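Local structure of predicted transcriptional regulator (Clostridium thermocellum, 1XMA) at residues G90-Y95 and T106-T111. The protein probably binds DNA and regulates transcription as a member of the PadR-like family, through a winged helix-turn-helix fold. Numbering follows the deposited sequence.
Sequences GYIKSY and TYYRIT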
loop_
_atom_site.group_PDB
_atom_site.type_symbol
_atom_site.label_atom_id
_atom_site.label_comp_id
_atom_site.label_asym_id
_atom_site.label_seq_id
_atom_site.Cartn_x
_atom_site.Cartn_y
_atom_site.Cartn_z
ATOM N N GLY B 90 -11.833 -6.937 -18.790
ATOM C CA GLY B 90 -11.297 -6.833 -20.161
ATOM C C GLY B 90 -9.828 -6.403 -20.278
ATOM O O GLY B 90 -9.424 -5.755 -21.270
ATOM N N TYR B 91 -9.021 -6.776 -19.281
ATOM C CA TYR B 91 -7.608 -6.360 -19.243
ATOM C C TYR B 91 -6.678 -7.451 -19.738
ATOM O O TYR B 91 -5.516 -7.191 -20.075
ATOM C CB TYR B 91 -7.215 -5.939 -17.828
ATOM C CG TYR B 91 -7.977 -4.737 -17.282
ATOM C CD1 TYR B 91 -8.459 -3.733 -18.134
ATOM C CD2 TYR B 91 -8.191 -4.592 -15.910
ATOM C CE1 TYR B 91 -9.154 -2.637 -17.632
ATOM C CE2 TYR B 91 -8.876 -3.481 -15.400
ATOM C CZ TYR B 91 -9.352 -2.514 -16.266
ATOM O OH TYR B 91 -10.033 -1.430 -15.774
ATOM N N ILE B 92 -7.191 -8.682 -19.747
ATOM C CA ILE B 92 -6.471 -9.842 -20.253
ATOM C C ILE B 92 -7.470 -10.742 -20.950
ATOM O O ILE B 92 -8.672 -10.722 -20.613
ATOM C CB ILE B 92 -5.767 -10.673 -19.127
ATOM C CG1 ILE B 92 -6.811 -11.336 -18.195
ATOM C CG2 ILE B 92 -4.744 -9.828 -18.370
ATOM C CD1 ILE B 92 -6.240 -12.254 -17.080
ATOM N N LYS B 93 -6.968 -11.560 -21.885
ATOM C CA LYS B 93 -7.769 -12.615 -22.500
ATOM C C LYS B 93 -7.159 -14.009 -22.346
ATOM O O LYS B 93 -5.956 -14.197 -22.523
ATOM C CB LYS B 93 -7.967 -12.315 -23.969
ATOM C CG LYS B 93 -9.100 -11.355 -24.245
ATOM C CD LYS B 93 -8.974 -10.780 -25.646
ATOM C CE LYS B 93 -10.224 -10.043 -26.040
ATOM N NZ LYS B 93 -10.362 -10.082 -27.518
ATOM N N SER B 94 -8.005 -14.978 -22.033
ATOM C CA SER B 94 -7.616 -16.368 -21.975
ATOM C C SER B 94 -7.531 -16.977 -23.364
ATOM O O SER B 94 -8.205 -16.550 -24.312
ATOM C CB SER B 94 -8.619 -17.172 -21.140
ATOM O OG SER B 94 -9.921 -17.070 -21.694
ATOM N N TYR B 95 -6.688 -17.985 -23.473
ATOM C CA TYR B 95 -6.700 -18.864 -24.611
ATOM C C TYR B 95 -6.185 -20.200 -24.157
ATOM O O TYR B 95 -5.784 -20.334 -22.988
ATOM C CB TYR B 95 -5.931 -18.268 -25.802
ATOM C CG TYR B 95 -4.449 -18.042 -25.644
ATOM C CD1 TYR B 95 -3.530 -19.023 -26.048
ATOM C CD2 TYR B 95 -3.945 -16.818 -25.147
ATOM C CE1 TYR B 95 -2.137 -18.820 -25.933
ATOM C CE2 TYR B 95 -2.539 -16.601 -25.026
ATOM C CZ TYR B 95 -1.660 -17.609 -25.430
ATOM O OH TYR B 95 -0.318 -17.432 -25.327
ATOM N N THR B 106 -4.705 -23.057 -19.588
ATOM C CA THR B 106 -5.213 -21.716 -19.835
ATOM C C THR B 106 -4.074 -20.701 -19.765
ATOM O O THR B 106 -3.397 -20.586 -18.738
ATOM C CB THR B 106 -6.375 -21.315 -18.866
ATOM O OG1 THR B 106 -7.396 -22.308 -18.911
ATOM C CG2 THR B 106 -7.007 -19.980 -19.274
ATOM N N TYR B 107 -3.867 -19.998 -20.882
ATOM C CA TYR B 107 -2.880 -18.927 -20.993
ATOM C C TYR B 107 -3.598 -17.571 -20.983
ATOM O O TYR B 107 -4.773 -17.467 -21.370
ATOM C CB TYR B 107 -2.059 -19.075 -22.278
ATOM C CG TYR B 107 -1.158 -20.300 -22.327
ATOM C CD1 TYR B 107 -1.591 -21.491 -22.926
ATOM C CD2 TYR B 107 0.135 -20.262 -21.787
ATOM C CE1 TYR B 107 -0.766 -22.621 -22.960
ATOM C CE2 TYR B 107 0.970 -21.383 -21.816
ATOM C CZ TYR B 107 0.515 -22.551 -22.406
ATOM O OH TYR B 107 1.346 -23.650 -22.446
ATOM N N TYR B 108 -2.901 -16.529 -20.552
ATOM C CA TYR B 108 -3.470 -15.194 -20.650
ATOM C C TYR B 108 -2.559 -14.298 -21.457
ATOM O O TYR B 108 -1.346 -14.459 -21.433
ATOM C CB TYR B 108 -3.774 -14.603 -19.271
ATOM C CG TYR B 108 -4.674 -15.483 -18.430
ATOM C CD1 TYR B 108 -4.133 -16.449 -17.567
ATOM C CD2 TYR B 108 -6.080 -15.374 -18.509
ATOM C CE1 TYR B 108 -4.958 -17.280 -16.803
ATOM C CE2 TYR B 108 -6.913 -16.184 -17.733
ATOM C CZ TYR B 108 -6.342 -17.139 -16.887
ATOM O OH TYR B 108 -7.156 -17.953 -16.107
ATOM N N ARG B 109 -3.176 -13.372 -22.180
ATOM C CA ARG B 109 -2.488 -12.329 -22.907
ATOM C C ARG B 109 -3.084 -10.993 -22.470
ATOM O O ARG B 109 -4.295 -10.882 -22.314
ATOM C CB ARG B 109 -2.672 -12.557 -24.423
ATOM C CG ARG B 109 -2.279 -11.410 -25.351
ATOM C CD ARG B 109 -2.293 -11.879 -26.842
ATOM N NE ARG B 109 -1.173 -12.782 -27.144
ATOM C CZ ARG B 109 -0.954 -13.378 -28.318
ATOM N NH1 ARG B 109 -1.778 -13.183 -29.342
ATOM N NH2 ARG B 109 0.101 -14.175 -28.473
ATOM N N ILE B 110 -2.230 -9.987 -22.270
ATOM C CA ILE B 110 -2.709 -8.655 -21.887
ATOM C C ILE B 110 -3.413 -7.909 -23.073
ATOM O O ILE B 110 -2.982 -8.014 -24.224
ATOM C CB ILE B 110 -1.570 -7.799 -21.197
ATOM C CG1 ILE B 110 -2.149 -6.511 -20.579
ATOM C CG2 ILE B 110 -0.375 -7.550 -22.161
ATOM C CD1 ILE B 110 -1.192 -5.733 -19.704
ATOM N N THR B 111 -4.503 -7.193 -22.778
ATOM C CA THR B 111 -5.221 -6.380 -23.797
ATOM C C THR B 111 -4.747 -4.905 -23.808
ATOM O O THR B 111 -4.170 -4.429 -22.824
ATOM C CB THR B 111 -6.757 -6.426 -23.605
ATOM O OG1 THR B 111 -7.113 -5.781 -22.376
ATOM C CG2 THR B 111 -7.282 -7.854 -23.605
#
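Tyr-95 lays its ring across the strand pair, so that CB of Tyr-107 sits over one ring face, 3.6 Å from the centroid, in a CH-pi contact. With CG between the backbone N and the carbonyl carbon (chi1 64°), the Tyr-95 ring reaches over Tyr-107. The two tyrosine rings are nearly parallel, with planes at 21°, but offset until they share little area. At the edge of the Tyr-95 ring, CE2 reaches CB of Arg-109; Arg-109 NH2 forms a salt bridge, and Tyr-95 OH a hydrogen bond, with the same OD2 of Asp-54.

The other face, with Ile-92, Ser-94, Tyr-108 and Ile-110, is mostly apolar and packs on helices 35-52 and 76-88. Here CD1 of Ile-92 comes obliquely to CD2 of Tyr-108, 3.4 Å away. A beta-branched isoleucine suits an extended strand, and its side chain also packs on Leu-47 and Leu-50 of helix 35-52. Tyr-108 stacks on Phe-83, while CB of Ser-94, small enough to lie beside the larger ring, is 3.9 Å from CE2 of Tyr-108; its hydroxyl binds Glu-87.

Between the faces, antiparallel backbone pairs Lys-93 with Arg-109 and Tyr-95 with Tyr-107 each exchange two hydrogen bonds. Just before the first strand begins and just after the second ends, Thr-111 N gives Tyr-91 O a straight bond (2.9 Å, 179°) from above the carbonyl plane, and Thr-111 OG1 donates to Gly-90 O at 2.6 Å. Gly-90, at positive phi, closes helix 76-88 with a Schellman motif; Thr-111 is the N-cap of helix 112-135, its OG1 also weakly bonded to Gly-114 N, so one short hydroxyl side chain meets both helix ends.

The hairpin is thus the probable wing of a winged helix domain, seated on the helices by apolar side chains, with a shared carboxylate that would partly offset the arginine's charge.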